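Local coordinates for protein thioesterase (PDB 3QY3) that probably hydrolyses fatty acyl-CoA thioesters, as a hotdog-fold thioesterase that assembles from four copies of the chain, at residues V47-T50 / L51-Q54. Residues are numbered along the deposited sequence; the frame is centred on the assembly and turned at random. Where two conformers were deposited one is given.
Sequences VNNT and LYFQ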
loop_
_atom_site.group_PDB
_atom_site.type_symbol
_atom_site.label_atom_id
_atom_site.label_comp_id
_atom_site.label_asym_id
_atom_site.label_seq_id
_atom_site.Cartn_x
_atom_site.Cartn_y
_atom_site.Cartn_z
ATOM N N VAL A 47 1.346 8.441 -10.124
ATOM C CA VAL A 47 1.285 7.124 -9.501
ATOM C C VAL A 47 2.694 6.726 -9.017
ATOM O O VAL A 47 3.694 6.891 -9.753
ATOM C CB VAL A 47 0.786 6.070 -10.533
ATOM C CG1 VAL A 47 1.051 4.563 -10.046
ATOM C CG2 VAL A 47 -0.748 6.276 -10.850
ATOM N N ASN A 48 2.802 6.249 -7.793
ATOM C CA ASN A 48 4.106 5.849 -7.236
ATOM C C ASN A 48 4.695 4.675 -8.042
ATOM O O ASN A 48 3.952 3.715 -8.374
ATOM C CB ASN A 48 3.890 5.428 -5.763
ATOM C CG ASN A 48 5.182 4.994 -5.108
ATOM O OD1 ASN A 48 6.059 5.812 -4.807
ATOM N ND2 ASN A 48 5.296 3.692 -4.865
ATOM N N ASN A 49 6.020 4.679 -8.272
ATOM C CA ASN A 49 6.622 3.668 -9.144
ATOM C C ASN A 49 6.395 2.269 -8.698
ATOM O O ASN A 49 6.248 1.364 -9.543
ATOM C CB ASN A 49 8.083 3.906 -9.242
ATOM C CG ASN A 49 8.374 5.002 -10.141
ATOM O OD1 ASN A 49 7.485 5.469 -10.885
ATOM N ND2 ASN A 49 9.571 5.528 -10.017
ATOM N N THR A 50 6.320 2.029 -7.397
ATOM C CA THR A 50 5.998 0.690 -6.830
ATOM C C THR A 50 4.656 0.126 -7.310
ATOM O O THR A 50 4.494 -1.086 -7.517
ATOM C CB THR A 50 5.986 0.747 -5.240
ATOM O OG1 THR A 50 7.273 1.170 -4.783
ATOM C CG2 THR A 50 5.643 -0.635 -4.604
ATOM N N LEU A 51 3.654 1.014 -7.411
ATOM C CA LEU A 51 2.288 0.616 -7.722
ATOM C C LEU A 51 2.155 -0.053 -9.121
ATOM O O LEU A 51 1.264 -0.855 -9.319
ATOM C CB LEU A 51 1.297 1.769 -7.547
ATOM C CG LEU A 51 0.602 1.864 -6.183
ATOM C CD1 LEU A 51 -0.450 0.678 -6.046
ATOM C CD2 LEU A 51 1.622 1.839 -5.075
ATOM N N TYR A 52 3.048 0.248 -10.058
ATOM C CA TYR A 52 2.978 -0.390 -11.371
ATOM C C TYR A 52 3.125 -1.884 -11.262
ATOM O O TYR A 52 2.472 -2.646 -11.975
ATOM C CB TYR A 52 4.026 0.158 -12.315
ATOM C CG TYR A 52 3.709 1.592 -12.729
ATOM C CD1 TYR A 52 2.702 1.880 -13.629
ATOM C CD2 TYR A 52 4.286 2.631 -12.100
ATOM C CE1 TYR A 52 2.382 3.185 -13.959
ATOM C CE2 TYR A 52 4.010 3.947 -12.421
ATOM C CZ TYR A 52 3.009 4.210 -13.364
ATOM O OH TYR A 52 2.735 5.533 -13.667
ATOM N N PHE A 53 3.893 -2.314 -10.265
ATOM C CA PHE A 53 4.025 -3.757 -10.018
ATOM C C PHE A 53 2.793 -4.424 -9.457
ATOM O O PHE A 53 2.548 -5.603 -9.754
ATOM C CB PHE A 53 5.266 -4.012 -9.176
ATOM C CG PHE A 53 6.559 -3.670 -9.885
ATOM C CD1 PHE A 53 7.048 -4.446 -10.905
ATOM C CD2 PHE A 53 7.246 -2.531 -9.541
ATOM C CE1 PHE A 53 8.267 -4.126 -11.564
ATOM C CE2 PHE A 53 8.386 -2.190 -10.208
ATOM C CZ PHE A 53 8.928 -3.007 -11.201
ATOM N N GLN A 54 1.989 -3.629 -8.739
ATOM C CA GLN A 54 0.691 -4.112 -8.285
ATOM C C GLN A 54 -0.252 -4.230 -9.461
ATOM O O GLN A 54 -1.075 -5.170 -9.507
ATOM C CB GLN A 54 0.104 -3.226 -7.201
ATOM C CG GLN A 54 -1.169 -3.749 -6.668
ATOM C CD GLN A 54 -1.617 -3.107 -5.334
ATOM O OE1 GLN A 54 -2.341 -2.092 -5.297
ATOM N NE2 GLN A 54 -1.201 -3.733 -4.214
HETATM O O HOH W 1 3.810 7.379 -12.529
#
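Val47 lays its CG1 methyl over one face of the Tyr52 ring, where the loop of this hotdog fold runs into helix 51-66, the long helix wrapped by the antiparallel sheet. Val47 CG1 sits 4.1 Å from the Tyr52 ring centroid, 24° off the ring normal, a CH-pi contact displaced toward the rim. With CG1 anti to the backbone N (chi1 165°), the same Val47 methyl also packs 3.8 Å from Leu51 CB, the Val47 and Leu51 side chains crossing at about a right angle. Asn49 comes to the ring differently: its backbone O lies at the ring edge, near the plane, 3.5 Å from Tyr52 CD2, and takes a weak hydrogen bond from Tyr52 N as well as a hydrogen bond with the hydroxyl of Tyr87. Two further backbone bonds, again spanning three residues, lead the chain into the helix. Leu51 N donates to Asn48 O (2.9 Å), approaching from above the carbonyl plane, and Phe53 N reaches Thr50 O at 3.1 Å. That Thr50 O in turn meets the edge of the Phe53 ring, 3.7 Å from Phe53 CD2, while the ring stacks on Phe53 of the second subunit, so this part of the chain lies at the subunit interface. Beyond the tyrosine, a water donates to Val47 O at 2.8 Å; it lies in the Tyr52 ring plane, at the edge, but so close to Tyr52 OH that this link is doubtful.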